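Local coordinates for protein tyrosine--tRNA ligase, mitochondrial (Coccidioides posadasii, PDB 5IJX) that probably catalyses the ATP-dependent attachment of L-tyrosine to tRNA(Tyr), the chain being the tyrosine-binding synthetase part of the longer mitochondrial enzyme, at residues N174-S177 and L178-M182; R33-S36 and F37-L41; I133-I136 and H137-K141. One frame throughout, in Å; residues are numbered along the deposited sequence.

Interaction 1 (N174-S177 and L178-M182); sequences NKQS and LKEVM
The backbone passes from the loop ending at S177 straight into the helix that begins at L178, and its first turn closes with a weak, long bond from V181 N to S177 O (3.5 Å). The serine side chain does more at this end. With OG lying between the backbone N and the carbonyl carbon (chi1 67°), the hydroxyl oxygen is turned back over the opening turn and accepts from E180 N at 3.0 Å, satisfying one of the first-turn N-H groups, which lack a carbonyl of a preceding turn. The CB of E180 packs against the same oxygen.

Q176 adds a second layer of polar contacts. Its chain leaves with CG anti to the backbone N and then bends at chi2 (58°), which folds the amide back toward the helix. NE2 donates almost straight to E180 OE2 over 2.9 Å. The carboxylate oxygen lies in the amide plane, but the amide nitrogen approaches from above the carboxylate plane, and the two flat groups are turned 59° apart. The same nitrogen also reaches S177 O, 3.1 Å away, in the carbonyl plane and on a lone pair. Two bonds therefore fix the rotation of the amide, and S177 O receives both NE2 and V181 N. Nearer the backbone, Q176 CG rests on V181 CG2 at 3.7 Å.

Q176 OE1 has a weak bond from W223. At the dimer interface, K179 NZ bonds N174 OD1 of the second subunit, an exchange made in both directions, while L178 packs on W173 of that subunit. The arrangement is a serine N-cap, extended by the preceding glutamine, at the start of helix 178-186, placed where the two subunits of the synthetase meet.

Interaction 2 (R33-S36 and F37-L41); sequences RKQS and FLSFL
S36 and Q35, at the end of the loop that follows helix 7-31, meet the first turn of helix 37-43 mainly through hydrogen bonds. On the backbone, F40 N donates to S36 O at 3.1 Å, closing the turn. The capping bond runs from S39 N to S36 OG over 3.2 Å; it depends on a chi1 of 74°, which holds the hydroxyl between the backbone N and the carbonyl carbon, where it faces S39 N. That oxygen is also hydrogen-bonded to D58, and the cap is tied to helix 54-63 as well as to its own helix.

A side-chain bond lies beside the cap. Q35 runs out extended beyond CG, and its NE2 donates to S39 OG at 3.0 Å. The bond is bent, 138° at the hydrogen, and the hydroxyl sits 29° out of the amide plane. NE2 has a further partner in E43 OE1, so the amide spans from the cap toward the end of the short helix.

The remaining contacts are made with the rings. Q35 OE1 comes to the edge of the F40 ring near its plane, 3.8 Å from CD1, with amide and ring steeply inclined to each other; F40 CB lies 3.7 Å from the same OE1. Within the helix, L41 CG lies 3.9 Å above one face of the F37 ring, offset toward the rim. Beyond the helix, F40 meets W92 edge-to-face, and F37 packs on W92, A93 and H96.

What results is a serine N-cap with a glutamine bracing the third residue of the helix, at the point where the loop after helix 7-31 turns into helix 37-43 and packs against helices 54-63 and 84-95.

Interaction 3 (I133-I136 and H137-K141); sequences IANI and HLQLK
H137 N donates to I133 O at 2.9 Å, one of four i to i+4 bonds that link the two segments in an unbroken alpha helix. H137 CB lies over that same carbonyl oxygen, while the imidazole is carried away from the preceding turn; K141 CE, one turn further on, meets the ring edge in its plane.

L138 repeats the step with a bond from its N to A134 O, and its CB comes to 3.4 Å from N135 O. At Q139 the side chains join in. Q139 N donates to N135 O at 2.9 Å; chi1 (-69°) sets Q139 CG 3.3 Å from N135 O, and the chain then runs out extended. The two side chains cross at a slant, amide planes 57° apart, with N135 ND2 and Q139 NE2 only 3.3 Å from each other. Both are donors, so they do not pair directly. A water bridges the two side chains instead, donating to N135 OD1 at 3.3 Å and accepting from Q139 NE2 at 3.2 Å. Each amide is also held from outside, N135 ND2 by P77 O and more weakly by D305, and Q139 by S78 OG and L79 N. P77, S78 and L79 immediately precede the HIGH signature sequence of the class I synthetases; D305 comes from a later loop.

L140 completes the turn, its N bonded to I136 O, and its CD1 lies 4.3 Å from I136 CG2 in an apolar contact.

The helix 126-154 thus turns N135 and Q139, with I136, to the loop ahead of the HIGH motif, and H137, L140 and K141 to the sheet: L140 packs on F102 and I104 of strand 99-104, and all three rest on L166 of strand 164-168, in the crossover between these neighbouring parallel strands.

From the N terminus, interaction 2 comes first, capping helix 37-43 where the loop after helix 7-31 ends. Interaction 3 follows within helix 126-154, which links strands 99-104 and 164-168 of the central sheet, and interaction 1 caps helix 178-186 farther along. All three are local and in series; none nests in or crosses another, and none closes a long loop. Interaction 2 lies on the opposite side of the chain's centre from the other two, the centres of interactions 1 and 2 about 39 Å apart. Interactions 1 and 3 approach to about 10 Å at their nearest atoms, one facing the second subunit, the other the sheet.

Interaction 1 (N174-S177 and L178-M182)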
loop_
_atom_site.group_PDB
_atom_site.type_symbol
_atom_site.label_atom_id
_atom_site.label_comp_id
_atom_site.label_asym_id
_atom_site.label_seq_id
_atom_site.Cartn_x
_atom_site.Cartn_y
_atom_site.Cartn_z
ATOM N N ASN A 174 -1.457 0.614 -12.171
ATOM C CA ASN A 174 -0.277 1.258 -12.733
ATOM C C ASN A 174 -0.007 2.616 -12.102
ATOM O O ASN A 174 1.138 3.079 -12.123
ATOM C CB ASN A 174 -0.442 1.421 -14.244
ATOM C CG ASN A 174 -0.164 0.140 -15.005
ATOM O OD1 ASN A 174 0.124 -0.900 -14.413
ATOM N ND2 ASN A 174 -0.257 0.208 -16.328
ATOM N N LYS A 175 -1.033 3.261 -11.540
ATOM C CA LYS A 175 -0.894 4.614 -11.015
ATOM C C LYS A 175 -1.554 4.834 -9.661
ATOM O O LYS A 175 -1.331 5.892 -9.065
ATOM C CB LYS A 175 -1.476 5.628 -12.012
ATOM C CG LYS A 175 -0.758 5.670 -13.353
ATOM N N GLN A 176 -2.349 3.895 -9.152
ATOM C CA GLN A 176 -3.057 4.112 -7.897
ATOM C C GLN A 176 -2.068 4.398 -6.776
ATOM O O GLN A 176 -1.174 3.591 -6.502
ATOM C CB GLN A 176 -3.912 2.893 -7.555
ATOM C CG GLN A 176 -4.640 3.005 -6.222
ATOM C CD GLN A 176 -5.555 4.214 -6.156
ATOM O OE1 GLN A 176 -6.556 4.288 -6.865
ATOM N NE2 GLN A 176 -5.208 5.173 -5.303
ATOM N N SER A 177 -2.231 5.548 -6.128
ATOM C CA SER A 177 -1.339 5.924 -5.041
ATOM C C SER A 177 -1.558 5.026 -3.833
ATOM O O SER A 177 -2.690 4.662 -3.506
ATOM C CB SER A 177 -1.574 7.378 -4.643
ATOM O OG SER A 177 -2.858 7.535 -4.062
ATOM N N LEU A 178 -0.460 4.664 -3.165
ATOM C CA LEU A 178 -0.576 4.019 -1.861
ATOM C C LEU A 178 -1.265 4.941 -0.867
ATOM O O LEU A 178 -2.054 4.490 -0.025
ATOM C CB LEU A 178 0.808 3.617 -1.350
ATOM C CG LEU A 178 0.889 3.040 0.067
ATOM C CD1 LEU A 178 2.032 2.044 0.155
ATOM C CD2 LEU A 178 1.077 4.137 1.111
ATOM N N LYS A 179 -0.975 6.241 -0.952
ATOM C CA LYS A 179 -1.559 7.211 -0.033
ATOM C C LYS A 179 -3.079 7.114 -0.021
ATOM O O LYS A 179 -3.696 6.939 1.036
ATOM C CB LYS A 179 -1.111 8.619 -0.424
ATOM C CG LYS A 179 -1.344 9.668 0.645
ATOM C CD LYS A 179 -1.020 11.058 0.120
ATOM C CE LYS A 179 -1.235 12.125 1.181
ATOM N NZ LYS A 179 -0.933 13.491 0.670
ATOM N N GLU A 180 -3.705 7.223 -1.194
ATOM C CA GLU A 180 -5.162 7.210 -1.244
ATOM C C GLU A 180 -5.720 5.920 -0.661
ATOM O O GLU A 180 -6.713 5.944 0.074
ATOM C CB GLU A 180 -5.645 7.401 -2.683
ATOM C CG GLU A 180 -7.162 7.439 -2.817
ATOM C CD GLU A 180 -7.616 7.710 -4.236
ATOM O OE1 GLU A 180 -8.794 8.080 -4.422
ATOM O OE2 GLU A 180 -6.796 7.559 -5.166
ATOM N N VAL A 181 -5.098 4.781 -0.973
ATOM C CA VAL A 181 -5.593 3.505 -0.463
ATOM C C VAL A 181 -5.531 3.485 1.058
ATOM O O VAL A 181 -6.492 3.100 1.732
ATOM C CB VAL A 181 -4.804 2.335 -1.076
ATOM C CG1 VAL A 181 -5.296 1.016 -0.512
ATOM C CG2 VAL A 181 -4.938 2.342 -2.594
HETATM N N MSE A 182 -4.400 3.900 1.620
HETATM C CA MSE A 182 -4.223 3.890 3.068
HETATM C C MSE A 182 -5.212 4.820 3.763
HETATM O O MSE A 182 -5.848 4.439 4.747
HETATM C CB MSE A 182 -2.791 4.289 3.431
HETATM C CG MSE A 182 -1.737 3.236 3.120
HETATM SE SE MSE A 182 -2.042 1.559 4.076
HETATM C CE MSE A 182 -3.070 0.607 2.712
#

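Interaction 2 (R33-S36 and F37-L41)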
loop_
_atom_site.group_PDB
_atom_site.type_symbol
_atom_site.label_atom_id
_atom_site.label_comp_id
_atom_site.label_asym_id
_atom_site.label_seq_id
_atom_site.Cartn_x
_atom_site.Cartn_y
_atom_site.Cartn_z
ATOM N N ARG A 33 -45.831 -11.482 -11.409
ATOM C CA ARG A 33 -46.080 -12.003 -12.749
ATOM C C ARG A 33 -44.805 -12.502 -13.422
ATOM O O ARG A 33 -44.873 -13.396 -14.273
ATOM C CB ARG A 33 -46.763 -10.934 -13.607
ATOM C CG ARG A 33 -48.178 -10.590 -13.137
ATOM C CD ARG A 33 -48.972 -9.787 -14.163
ATOM N NE ARG A 33 -48.439 -8.442 -14.370
ATOM C CZ ARG A 33 -47.789 -8.030 -15.457
ATOM N NH1 ARG A 33 -47.572 -8.848 -16.480
ATOM N NH2 ARG A 33 -47.358 -6.780 -15.526
ATOM N N LYS A 34 -43.643 -11.960 -13.057
ATOM C CA LYS A 34 -42.377 -12.357 -13.658
ATOM C C LYS A 34 -41.399 -12.818 -12.583
ATOM O O LYS A 34 -41.469 -12.386 -11.428
ATOM C CB LYS A 34 -41.754 -11.203 -14.463
ATOM C CG LYS A 34 -40.457 -11.575 -15.169
ATOM C CD LYS A 34 -39.997 -10.488 -16.129
ATOM C CE LYS A 34 -38.677 -10.861 -16.785
ATOM N NZ LYS A 34 -38.578 -10.364 -18.184
ATOM N N GLN A 35 -40.485 -13.702 -12.976
ATOM C CA GLN A 35 -39.499 -14.239 -12.050
ATOM C C GLN A 35 -38.308 -13.297 -11.933
ATOM O O GLN A 35 -37.800 -12.783 -12.934
ATOM C CB GLN A 35 -39.018 -15.616 -12.508
ATOM C CG GLN A 35 -38.091 -16.302 -11.512
ATOM C CD GLN A 35 -37.572 -17.639 -12.008
ATOM O OE1 GLN A 35 -37.296 -17.809 -13.196
ATOM N NE2 GLN A 35 -37.439 -18.599 -11.096
ATOM N N SER A 36 -37.859 -13.081 -10.699
ATOM C CA SER A 36 -36.703 -12.232 -10.461
ATOM C C SER A 36 -35.442 -12.873 -11.038
ATOM O O SER A 36 -35.393 -14.072 -11.325
ATOM C CB SER A 36 -36.519 -11.977 -8.965
ATOM O OG SER A 36 -36.014 -13.129 -8.311
ATOM N N PHE A 37 -34.406 -12.049 -11.197
ATOM C CA PHE A 37 -33.160 -12.534 -11.782
ATOM C C PHE A 37 -32.432 -13.475 -10.831
ATOM O O PHE A 37 -31.919 -14.520 -11.252
ATOM C CB PHE A 37 -32.272 -11.350 -12.158
ATOM C CG PHE A 37 -31.003 -11.741 -12.858
ATOM C CD1 PHE A 37 -31.037 -12.247 -14.147
ATOM C CD2 PHE A 37 -29.777 -11.595 -12.233
ATOM C CE1 PHE A 37 -29.871 -12.606 -14.796
ATOM C CE2 PHE A 37 -28.606 -11.951 -12.878
ATOM C CZ PHE A 37 -28.654 -12.457 -14.159
ATOM N N LEU A 38 -32.380 -13.127 -9.543
ATOM C CA LEU A 38 -31.711 -13.988 -8.573
ATOM C C LEU A 38 -32.404 -15.342 -8.477
ATOM O O LEU A 38 -31.751 -16.391 -8.505
ATOM C CB LEU A 38 -31.672 -13.299 -7.209
ATOM C CG LEU A 38 -30.862 -14.004 -6.123
ATOM C CD1 LEU A 38 -29.392 -14.095 -6.513
ATOM C CD2 LEU A 38 -31.022 -13.280 -4.796
ATOM N N SER A 39 -33.734 -15.336 -8.357
ATOM C CA SER A 39 -34.484 -16.588 -8.352
ATOM C C SER A 39 -34.134 -17.440 -9.566
ATOM O O SER A 39 -33.957 -18.661 -9.453
ATOM C CB SER A 39 -35.985 -16.294 -8.318
ATOM O OG SER A 39 -36.741 -17.492 -8.345
ATOM N N PHE A 40 -34.021 -16.810 -10.737
ATOM C CA PHE A 40 -33.672 -17.547 -11.946
ATOM C C PHE A 40 -32.284 -18.166 -11.826
ATOM O O PHE A 40 -32.102 -19.363 -12.082
ATOM C CB PHE A 40 -33.754 -16.622 -13.160
ATOM C CG PHE A 40 -33.296 -17.258 -14.438
ATOM C CD1 PHE A 40 -34.045 -18.255 -15.039
ATOM C CD2 PHE A 40 -32.121 -16.851 -15.043
ATOM C CE1 PHE A 40 -33.624 -18.839 -16.217
ATOM C CE2 PHE A 40 -31.695 -17.431 -16.222
ATOM C CZ PHE A 40 -32.448 -18.426 -16.809
ATOM N N LEU A 41 -31.286 -17.365 -11.435
ATOM C CA LEU A 41 -29.945 -17.907 -11.237
ATOM C C LEU A 41 -29.973 -19.105 -10.295
ATOM O O LEU A 41 -29.246 -20.086 -10.498
ATOM C CB LEU A 41 -29.007 -16.828 -10.688
ATOM C CG LEU A 41 -28.557 -15.698 -11.618
ATOM C CD1 LEU A 41 -27.569 -14.804 -10.888
ATOM C CD2 LEU A 41 -27.939 -16.231 -12.904
#

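Interaction 3 (I133-I136 and H137-K141)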
loop_
_atom_site.group_PDB
_atom_site.type_symbol
_atom_site.label_atom_id
_atom_site.label_comp_id
_atom_site.label_asym_id
_atom_site.label_seq_id
_atom_site.Cartn_x
_atom_site.Cartn_y
_atom_site.Cartn_z
ATOM N N ILE A 133 -1.682 -13.332 -19.779
ATOM C CA ILE A 133 -2.577 -12.182 -19.851
ATOM C C ILE A 133 -3.096 -12.002 -21.271
ATOM O O ILE A 133 -4.295 -11.803 -21.489
ATOM C CB ILE A 133 -1.864 -10.913 -19.352
ATOM C CG1 ILE A 133 -1.607 -11.004 -17.846
ATOM C CG2 ILE A 133 -2.701 -9.679 -19.653
ATOM C CD1 ILE A 133 -0.677 -9.937 -17.308
ATOM N N ALA A 134 -2.199 -12.044 -22.257
ATOM C CA ALA A 134 -2.619 -11.832 -23.639
ATOM C C ALA A 134 -3.647 -12.873 -24.067
ATOM O O ALA A 134 -4.703 -12.535 -24.619
ATOM C CB ALA A 134 -1.402 -11.858 -24.563
ATOM N N ASN A 135 -3.361 -14.152 -23.807
ATOM C CA ASN A 135 -4.237 -15.213 -24.290
ATOM C C ASN A 135 -5.599 -15.159 -23.606
ATOM O O ASN A 135 -6.639 -15.272 -24.268
ATOM C CB ASN A 135 -3.575 -16.576 -24.083
ATOM C CG ASN A 135 -4.253 -17.680 -24.878
ATOM O OD1 ASN A 135 -4.241 -17.672 -26.110
ATOM N ND2 ASN A 135 -4.838 -18.641 -24.176
ATOM N N ILE A 136 -5.621 -14.981 -22.282
ATOM C CA ILE A 136 -6.901 -14.914 -21.580
ATOM C C ILE A 136 -7.668 -13.663 -21.994
ATOM O O ILE A 136 -8.902 -13.675 -22.083
ATOM C CB ILE A 136 -6.688 -14.973 -20.057
ATOM C CG1 ILE A 136 -6.021 -16.298 -19.675
ATOM C CG2 ILE A 136 -8.024 -14.813 -19.331
ATOM C CD1 ILE A 136 -5.777 -16.477 -18.190
ATOM N N HIS A 137 -6.955 -12.563 -22.241
ATOM C CA HIS A 137 -7.603 -11.356 -22.739
ATOM C C HIS A 137 -8.307 -11.633 -24.059
ATOM O O HIS A 137 -9.461 -11.233 -24.259
ATOM C CB HIS A 137 -6.575 -10.237 -22.901
ATOM C CG HIS A 137 -7.172 -8.923 -23.299
ATOM N ND1 HIS A 137 -7.698 -8.692 -24.552
ATOM C CD2 HIS A 137 -7.327 -7.769 -22.608
ATOM C CE1 HIS A 137 -8.151 -7.453 -24.616
ATOM N NE2 HIS A 137 -7.938 -6.870 -23.450
ATOM N N LEU A 138 -7.627 -12.321 -24.976
ATOM C CA LEU A 138 -8.277 -12.728 -26.216
ATOM C C LEU A 138 -9.506 -13.586 -25.930
ATOM O O LEU A 138 -10.596 -13.334 -26.461
ATOM C CB LEU A 138 -7.282 -13.485 -27.097
ATOM C CG LEU A 138 -7.845 -14.086 -28.384
ATOM C CD1 LEU A 138 -8.482 -13.005 -29.243
ATOM C CD2 LEU A 138 -6.754 -14.813 -29.149
ATOM N N GLN A 139 -9.348 -14.600 -25.074
ATOM C CA GLN A 139 -10.431 -15.547 -24.831
ATOM C C GLN A 139 -11.669 -14.855 -24.269
ATOM O O GLN A 139 -12.799 -15.225 -24.606
ATOM C CB GLN A 139 -9.952 -16.648 -23.885
ATOM C CG GLN A 139 -8.926 -17.585 -24.504
ATOM C CD GLN A 139 -8.460 -18.659 -23.545
ATOM O OE1 GLN A 139 -8.597 -18.525 -22.329
ATOM N NE2 GLN A 139 -7.910 -19.739 -24.088
ATOM N N LEU A 140 -11.482 -13.854 -23.405
ATOM C CA LEU A 140 -12.634 -13.151 -22.848
ATOM C C LEU A 140 -13.201 -12.139 -23.837
ATOM O O LEU A 140 -14.425 -11.979 -23.931
ATOM C CB LEU A 140 -12.252 -12.462 -21.537
ATOM C CG LEU A 140 -12.093 -13.359 -20.306
ATOM C CD1 LEU A 140 -11.708 -12.524 -19.099
ATOM C CD2 LEU A 140 -13.365 -14.146 -20.011
ATOM N N LYS A 141 -12.331 -11.450 -24.582
ATOM C CA LYS A 141 -12.811 -10.558 -25.632
ATOM C C LYS A 141 -13.749 -11.293 -26.580
ATOM O O LYS A 141 -14.814 -10.776 -26.938
ATOM C CB LYS A 141 -11.636 -9.955 -26.409
ATOM C CG LYS A 141 -12.051 -8.854 -27.384
ATOM C CD LYS A 141 -10.907 -8.399 -28.284
ATOM C CE LYS A 141 -9.808 -7.702 -27.502
ATOM N NZ LYS A 141 -8.783 -7.100 -28.399
HETATM O O HOH W 1 -7.032 -19.120 -27.093
#